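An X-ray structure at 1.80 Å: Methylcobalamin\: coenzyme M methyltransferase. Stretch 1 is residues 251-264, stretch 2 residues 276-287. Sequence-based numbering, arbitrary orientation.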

ATOM      1  N   VAL A 251       9.165  -4.424 -11.735  1.00 24.32           N
ATOM      2  CA  VAL A 251       7.895  -4.418 -12.436  1.00 22.53           C
ATOM      3  C   VAL A 251       7.969  -3.841 -13.856  1.00 22.82           C
ATOM      4  O   VAL A 251       6.940  -3.761 -14.460  1.00 23.00           O
ATOM      5  CB  VAL A 251       6.783  -3.640 -11.673  1.00 21.68           C
ATOM      6  CG1 VAL A 251       6.436  -4.319 -10.380  1.00 22.50           C
ATOM      7  CG2 VAL A 251       7.158  -2.185 -11.381  1.00 21.94           C
ATOM      8  N   ASN A 252       9.129  -3.439 -14.413  1.00 23.43           N
ATOM      9  CA  ASN A 252       9.091  -2.888 -15.777  1.00 24.22           C
ATOM     10  C   ASN A 252       8.371  -3.761 -16.826  1.00 24.21           C
ATOM     11  O   ASN A 252       7.697  -3.217 -17.721  1.00 23.36           O
ATOM     12  CB  ASN A 252      10.460  -2.511 -16.296  1.00 26.85           C
ATOM     13  CG  ASN A 252      10.949  -1.201 -15.703  1.00 27.69           C
ATOM     14  OD1 ASN A 252      10.159  -0.337 -15.384  1.00 28.98           O
ATOM     15  ND2 ASN A 252      12.217  -1.128 -15.422  1.00 29.31           N
ATOM     16  N   PRO A 253       8.473  -5.107 -16.707  1.00 23.46           N
ATOM     17  CA  PRO A 253       7.846  -5.942 -17.774  1.00 23.90           C
ATOM     18  C   PRO A 253       6.320  -5.965 -17.734  1.00 23.11           C
ATOM     19  O   PRO A 253       5.699  -6.354 -18.714  1.00 25.36           O
ATOM     20  CB  PRO A 253       8.437  -7.317 -17.555  1.00 24.85           C
ATOM     21  CG  PRO A 253       9.676  -7.097 -16.702  1.00 25.09           C
ATOM     22  CD  PRO A 253       9.461  -5.857 -15.901  1.00 24.12           C
ATOM     23  N   ILE A 254       5.746  -5.359 -16.706  1.00 21.85           N
ATOM     24  CA  ILE A 254       4.328  -5.208 -16.563  1.00 21.21           C
ATOM     25  C   ILE A 254       3.861  -3.828 -16.225  1.00 20.65           C
ATOM     26  O   ILE A 254       2.664  -3.626 -16.070  1.00 19.42           O
ATOM     27  CB  ILE A 254       3.756  -6.154 -15.413  1.00 20.28           C
ATOM     28  CG1 ILE A 254       4.298  -5.816 -13.994  1.00 19.43           C
ATOM     29  CG2 ILE A 254       3.928  -7.636 -15.789  1.00 21.37           C
ATOM     30  CD1 ILE A 254       3.518  -6.494 -12.859  1.00 19.17           C
ATOM     31  N   LEU A 255       4.789  -2.871 -16.117  1.00 21.68           N
ATOM     32  CA  LEU A 255       4.444  -1.490 -15.805  1.00 21.21           C
ATOM     33  C   LEU A 255       3.354  -0.941 -16.704  1.00 21.91           C
ATOM     34  O   LEU A 255       2.426  -0.328 -16.213  1.00 20.98           O
ATOM     35  CB  LEU A 255       5.695  -0.606 -15.848  1.00 21.50           C
ATOM     36  CG  LEU A 255       5.527   0.780 -15.257  1.00 21.26           C
ATOM     37  CD1 LEU A 255       4.958   0.691 -13.825  1.00 20.31           C
ATOM     38  CD2 LEU A 255       6.888   1.507 -15.279  1.00 21.10           C
ATOM     39  N   SER A 256       3.474  -1.135 -18.016  1.00 23.70           N
ATOM     40  CA  SER A 256       2.453  -0.636 -18.961  1.00 24.32           C
ATOM     41  C   SER A 256       1.078  -1.326 -18.750  1.00 24.83           C
ATOM     42  O   SER A 256       0.060  -0.674 -18.751  1.00 25.48           O
ATOM     43  CB  SER A 256       2.937  -0.774 -20.431  1.00 26.48           C
ATOM     44  OG  SER A 256       2.023  -0.165 -21.304  1.00 26.96           O
ATOM     45  N   ASP A 257       1.105  -2.590 -18.359  1.00 24.68           N
ATOM     46  CA  ASP A 257      -0.113  -3.371 -18.027  1.00 25.21           C
ATOM     47  C   ASP A 257      -0.699  -2.883 -16.714  1.00 22.82           C
ATOM     48  O   ASP A 257      -1.905  -2.756 -16.625  1.00 22.09           O
ATOM     49  CB  ASP A 257       0.200  -4.847 -17.963  1.00 27.34           C
ATOM     50  CG  ASP A 257       0.741  -5.386 -19.257  1.00 30.17           C
ATOM     51  OD1 ASP A 257      -0.026  -5.322 -20.218  1.00 31.23           O
ATOM     52  OD2 ASP A 257       1.917  -5.865 -19.316  1.00 32.48           O
ATOM     53  N   MET A 258       0.138  -2.559 -15.724  1.00 21.23           N
ATOM     54  CA  MET A 258      -0.351  -1.946 -14.504  1.00 20.54           C
ATOM     55  C   MET A 258      -1.118  -0.671 -14.769  1.00 20.05           C
ATOM     56  O   MET A 258      -2.106  -0.375 -14.108  1.00 19.36           O
ATOM     57  CB  MET A 258       0.835  -1.652 -13.575  1.00 20.01           C
ATOM     58  CG  MET A 258       1.492  -2.930 -12.969  1.00 20.51           C
ATOM     59  SD  MET A 258       3.045  -2.615 -12.115  1.00 20.94           S
ATOM     60  CE  MET A 258       2.464  -1.479 -10.849  1.00 19.55           C
ATOM     61  N   ALA A 259      -0.616   0.128 -15.748  1.00 21.27           N
ATOM     62  CA  ALA A 259      -1.196   1.398 -16.074  1.00 21.23           C
ATOM     63  C   ALA A 259      -2.555   1.260 -16.713  1.00 21.99           C
ATOM     64  O   ALA A 259      -3.299   2.224 -16.717  1.00 21.95           O
ATOM     65  CB  ALA A 259      -0.239   2.247 -16.948  1.00 20.62           C
ATOM     66  N   ASP A 260      -2.865   0.082 -17.251  1.00 22.96           N
ATOM     67  CA  ASP A 260      -4.207  -0.237 -17.775  1.00 24.05           C
ATOM     68  C   ASP A 260      -5.200  -0.814 -16.726  1.00 24.81           C
ATOM     69  O   ASP A 260      -6.310  -1.203 -17.124  1.00 25.04           O
ATOM     70  CB  ASP A 260      -4.066  -1.283 -18.901  1.00 26.05           C
ATOM     71  CG  ASP A 260      -3.414  -0.764 -20.154  1.00 30.04           C
ATOM     72  OD1 ASP A 260      -3.530   0.433 -20.484  1.00 29.39           O
ATOM     73  OD2 ASP A 260      -2.767  -1.574 -20.859  1.00 33.27           O
ATOM     74  N   CYS A 261      -4.848  -0.867 -15.418  1.00 23.55           N
ATOM     75  CA  CYS A 261      -5.708  -1.585 -14.445  1.00 24.73           C
ATOM     76  C   CYS A 261      -6.744  -0.677 -13.800  1.00 24.83           C
ATOM     77  O   CYS A 261      -7.549  -1.149 -13.007  1.00 25.21           O
ATOM     78  CB  CYS A 261      -4.930  -2.298 -13.384  1.00 23.91           C
ATOM     79  SG  CYS A 261      -3.886  -3.674 -13.928  1.00 24.24           S
ATOM     80  N   GLY A 262      -6.708   0.616 -14.108  1.00 23.14           N
ATOM     81  CA  GLY A 262      -7.725   1.506 -13.574  1.00 23.37           C
ATOM     82  C   GLY A 262      -7.495   2.172 -12.247  1.00 21.85           C
ATOM     83  O   GLY A 262      -8.378   2.851 -11.737  1.00 22.10           O
ATOM     84  N   PHE A 263      -6.285   2.055 -11.735  1.00 19.90           N
ATOM     85  CA  PHE A 263      -5.893   2.765 -10.529  1.00 19.50           C
ATOM     86  C   PHE A 263      -5.454   4.157 -10.885  1.00 20.03           C
ATOM     87  O   PHE A 263      -4.778   4.321 -11.878  1.00 21.35           O
ATOM     88  CB  PHE A 263      -4.721   2.028  -9.875  1.00 19.16           C
ATOM     89  CG  PHE A 263      -5.110   0.699  -9.304  1.00 18.49           C
ATOM     90  CD1 PHE A 263      -5.146  -0.421 -10.146  1.00 18.37           C
ATOM     91  CD2 PHE A 263      -5.385   0.545  -7.940  1.00 18.87           C
ATOM     92  CE1 PHE A 263      -5.515  -1.671  -9.648  1.00 18.48           C
ATOM     93  CE2 PHE A 263      -5.742  -0.691  -7.440  1.00 18.76           C
ATOM     94  CZ  PHE A 263      -5.818  -1.809  -8.290  1.00 18.80           C
ATOM     95  N   GLU A 264      -5.819   5.142 -10.087  1.00 19.85           N
ATOM     96  CA  GLU A 264      -5.296   6.483 -10.299  1.00 19.92           C
ATOM     97  C   GLU A 264      -3.789   6.527 -10.273  1.00 19.01           C
ATOM     98  O   GLU A 264      -3.182   7.213 -11.093  1.00 18.58           O
ATOM     99  CB  GLU A 264      -5.821   7.433  -9.253  1.00 21.31           C
ATOM    100  CG  GLU A 264      -7.205   7.935  -9.570  1.00 23.54           C
ATOM    101  CD  GLU A 264      -8.326   7.011  -9.305  1.00 27.13           C
ATOM    102  OE1 GLU A 264      -8.068   5.951  -8.712  1.00 24.64           O
ATOM    103  OE2 GLU A 264      -9.489   7.357  -9.737  1.00 32.64           O
TER
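Stretch 2 276-287: KKGKEVIGTRAR

Stretch 2 enters as a helix, 276-282, that passes over the helix of stretch 1 with a crossing angle of -51° and a closest axial approach of 9.3 Å. The two N-to-C directions diverge by that same 51°, so the helices run broadly the same way, with the CA atoms of Ser256 and Ile282 5.7 Å apart. Gly283 then leaves helical geometry with positive phi, a conformation that favours glycine, and a type II' turn from Ile282 to Arg285 leads the chain into an extended segment at Ala286 and Arg287.

The apolar layer is small and built from short or branched side chains. Leu255 points toward stretch 2, its CG 4.1 Å from Val281 CG1 and 3.9 Å from Ile282 CG2, while its CD2 lies 4.2 Å from Gly278 CA. One helical turn later, Ala259 CB meets Ile282 CB at 3.9 Å.

The polar contacts centre on Arg285, the residue most covered by stretch 1. Its NH1 forms a salt bridge with Asp260 OD1 at 2.8 Å, the carboxylate oxygen lying at the guanidinium edge, near its plane, where an N-H can point nearly at it (158°). Arg285 NH2 donates to Ser256 OG at 3.0 Å, and Arg285 NH1 adds a weak hydrogen bond to Ser256 O at 2.8 Å. Ala259 CB covers one face of the guanidinium, 3.7 Å from Arg285 NH1; a methyl group thus lies over a face of the guanidinium while Asp260 OD1 pairs at its edge.

At the far end of the contact, a backbone hydrogen bond joins the stretches. Arg287 N donates to Glu264 O at 2.9 Å with a nearly linear angle of 177°, a main-chain bond that ties the extended segment to Glu264 without using a side-chain atom. Ala286 CB sits 3.8 Å from Phe263 O, and water 1 lies 2.6 Å from Phe263 O and 2.6 Å from Arg285 O, within hydrogen-bonding reach of both.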

ATOM      1  N   LYS A 276      11.381   9.702 -14.398  1.00 22.73           N
ATOM      2  CA  LYS A 276      11.232  10.166 -15.751  1.00 24.76           C
ATOM      3  C   LYS A 276      10.941   8.979 -16.688  1.00 24.37           C
ATOM      4  O   LYS A 276      10.013   9.053 -17.516  1.00 23.51           O
ATOM      5  CB  LYS A 276      12.479  10.944 -16.158  1.00 27.67           C
ATOM      6  CG  LYS A 276      12.424  11.502 -17.595  1.00 31.01           C
ATOM      7  CD  LYS A 276      13.831  11.846 -18.072  1.00 33.81           C
ATOM      8  CE  LYS A 276      13.959  11.834 -19.608  1.00 38.84           C
ATOM      9  NZ  LYS A 276      14.683  10.619 -20.146  1.00 43.49           N
ATOM     10  N   LYS A 277      11.629   7.862 -16.454  1.00 24.32           N
ATOM     11  CA  LYS A 277      11.487   6.743 -17.313  1.00 26.32           C
ATOM     12  C   LYS A 277      10.091   6.116 -17.053  1.00 23.87           C
ATOM     13  O   LYS A 277       9.301   5.796 -18.015  1.00 22.73           O
ATOM     14  CB  LYS A 277      12.605   5.743 -17.094  1.00 29.12           C
ATOM     15  CG  LYS A 277      12.390   4.456 -17.857  1.00 32.75           C
ATOM     16  CD  LYS A 277      13.418   3.377 -17.495  1.00 38.74           C
ATOM     17  CE  LYS A 277      13.683   2.506 -18.752  1.00 43.48           C
ATOM     18  NZ  LYS A 277      14.211   1.124 -18.528  1.00 46.53           N
ATOM     19  N   GLY A 278       9.762   5.942 -15.774  1.00 22.69           N
ATOM     20  CA  GLY A 278       8.445   5.425 -15.435  1.00 22.53           C
ATOM     21  C   GLY A 278       7.308   6.237 -16.059  1.00 23.06           C
ATOM     22  O   GLY A 278       6.300   5.658 -16.562  1.00 23.00           O
ATOM     23  N   LYS A 279       7.439   7.574 -16.027  1.00 22.46           N
ATOM     24  CA  LYS A 279       6.386   8.471 -16.579  1.00 23.14           C
ATOM     25  C   LYS A 279       6.260   8.274 -18.075  1.00 23.38           C
ATOM     26  O   LYS A 279       5.159   8.371 -18.629  1.00 24.05           O
ATOM     27  CB  LYS A 279       6.611   9.950 -16.198  1.00 23.61           C
ATOM     28  CG  LYS A 279       6.460  10.239 -14.717  1.00 24.14           C
ATOM     29  CD  LYS A 279       4.984  10.279 -14.247  1.00 24.82           C
ATOM     30  CE  LYS A 279       4.373  11.582 -14.748  1.00 24.24           C
ATOM     31  NZ  LYS A 279       2.961  11.682 -14.389  1.00 25.59           N
ATOM     32  N   GLU A 280       7.376   7.992 -18.751  1.00 24.31           N
ATOM     33  CA  GLU A 280       7.360   7.746 -20.192  1.00 26.42           C
ATOM     34  C   GLU A 280       6.572   6.487 -20.536  1.00 24.42           C
ATOM     35  O   GLU A 280       5.811   6.476 -21.508  1.00 23.88           O
ATOM     36  CB  GLU A 280       8.759   7.637 -20.816  1.00 30.98           C
ATOM     37  CG  GLU A 280       9.518   8.983 -20.995  1.00 38.14           C
ATOM     38  CD  GLU A 280      10.912   8.808 -21.666  1.00 45.74           C
ATOM     39  OE1 GLU A 280      11.087   7.773 -22.397  1.00 53.21           O
ATOM     40  OE2 GLU A 280      11.833   9.677 -21.469  1.00 51.54           O
ATOM     41  N   VAL A 281       6.755   5.441 -19.716  1.00 24.47           N
ATOM     42  CA  VAL A 281       6.054   4.156 -19.930  1.00 22.86           C
ATOM     43  C   VAL A 281       4.553   4.308 -19.699  1.00 21.68           C
ATOM     44  O   VAL A 281       3.749   3.885 -20.528  1.00 22.21           O
ATOM     45  CB  VAL A 281       6.639   3.040 -19.072  1.00 24.35           C
ATOM     46  CG1 VAL A 281       5.782   1.769 -19.178  1.00 24.15           C
ATOM     47  CG2 VAL A 281       8.077   2.764 -19.429  1.00 24.57           C
ATOM     48  N   ILE A 282       4.160   4.959 -18.634  1.00 20.31           N
ATOM     49  CA  ILE A 282       2.780   5.010 -18.296  1.00 20.58           C
ATOM     50  C   ILE A 282       1.989   6.100 -18.956  1.00 20.24           C
ATOM     51  O   ILE A 282       0.776   5.949 -19.083  1.00 19.97           O
ATOM     52  CB  ILE A 282       2.564   5.008 -16.729  1.00 20.63           C
ATOM     53  CG1 ILE A 282       2.835   6.380 -16.120  1.00 20.64           C
ATOM     54  CG2 ILE A 282       3.391   3.881 -16.100  1.00 21.14           C
ATOM     55  CD1 ILE A 282       2.750   6.437 -14.599  1.00 22.25           C
ATOM     56  N   GLY A 283       2.635   7.194 -19.412  1.00 20.84           N
ATOM     57  CA  GLY A 283       1.980   8.111 -20.327  1.00 20.64           C
ATOM     58  C   GLY A 283       0.903   8.850 -19.577  1.00 20.61           C
ATOM     59  O   GLY A 283       1.164   9.430 -18.519  1.00 21.23           O
ATOM     60  N   THR A 284      -0.289   8.885 -20.118  1.00 20.22           N
ATOM     61  CA  THR A 284      -1.409   9.629 -19.490  1.00 20.34           C
ATOM     62  C   THR A 284      -2.321   8.659 -18.640  1.00 20.67           C
ATOM     63  O   THR A 284      -3.283   9.048 -18.018  1.00 21.20           O
ATOM     64  CB  THR A 284      -2.259  10.260 -20.624  1.00 21.09           C
ATOM     65  OG1 THR A 284      -2.972   9.229 -21.328  1.00 20.99           O
ATOM     66  CG2 THR A 284      -1.345  10.978 -21.649  1.00 21.43           C
ATOM     67  N   ARG A 285      -1.963   7.405 -18.593  1.00 19.95           N
ATOM     68  CA  ARG A 285      -2.904   6.377 -18.119  1.00 20.64           C
ATOM     69  C   ARG A 285      -2.988   6.257 -16.597  1.00 19.84           C
ATOM     70  O   ARG A 285      -4.000   5.784 -16.055  1.00 20.51           O
ATOM     71  CB  ARG A 285      -2.564   5.031 -18.759  1.00 21.18           C
ATOM     72  CG  ARG A 285      -2.986   4.977 -20.213  1.00 22.24           C
ATOM     73  CD  ARG A 285      -2.510   3.683 -20.816  1.00 22.90           C
ATOM     74  NE  ARG A 285      -1.064   3.609 -20.860  1.00 22.65           N
ATOM     75  CZ  ARG A 285      -0.306   2.515 -20.729  1.00 23.42           C
ATOM     76  NH1 ARG A 285      -0.849   1.347 -20.535  1.00 24.73           N
ATOM     77  NH2 ARG A 285       1.012   2.571 -20.832  1.00 23.62           N
ATOM     78  N   ALA A 286      -1.938   6.622 -15.896  1.00 19.43           N
ATOM     79  CA  ALA A 286      -1.931   6.604 -14.428  1.00 18.50           C
ATOM     80  C   ALA A 286      -0.849   7.593 -13.983  1.00 18.39           C
ATOM     81  O   ALA A 286      -0.041   8.068 -14.828  1.00 18.09           O
ATOM     82  CB  ALA A 286      -1.657   5.227 -13.842  1.00 19.45           C
ATOM     83  N   ARG A 287      -0.936   8.023 -12.732  1.00 17.60           N
ATOM     84  CA  ARG A 287       0.081   8.860 -12.133  1.00 18.00           C
ATOM     85  C   ARG A 287       1.073   8.031 -11.380  1.00 17.52           C
ATOM     86  O   ARG A 287       0.818   6.852 -11.063  1.00 17.67           O
ATOM     87  CB  ARG A 287      -0.561   9.878 -11.218  1.00 18.14           C
ATOM     88  CG  ARG A 287      -0.906  11.208 -11.842  1.00 18.62           C
ATOM     89  CD  ARG A 287      -1.835  11.057 -13.045  1.00 19.45           C
ATOM     90  NE  ARG A 287      -3.082  10.394 -12.738  1.00 19.27           N
ATOM     91  CZ  ARG A 287      -3.860   9.751 -13.601  1.00 20.88           C
ATOM     92  NH1 ARG A 287      -3.620   9.741 -14.900  1.00 22.63           N
ATOM     93  NH2 ARG A 287      -4.972   9.149 -13.195  1.00 20.63           N
TER
HETATM   94  O   HOH W   1      -5.167   4.105 -14.441  1.00 36.84           O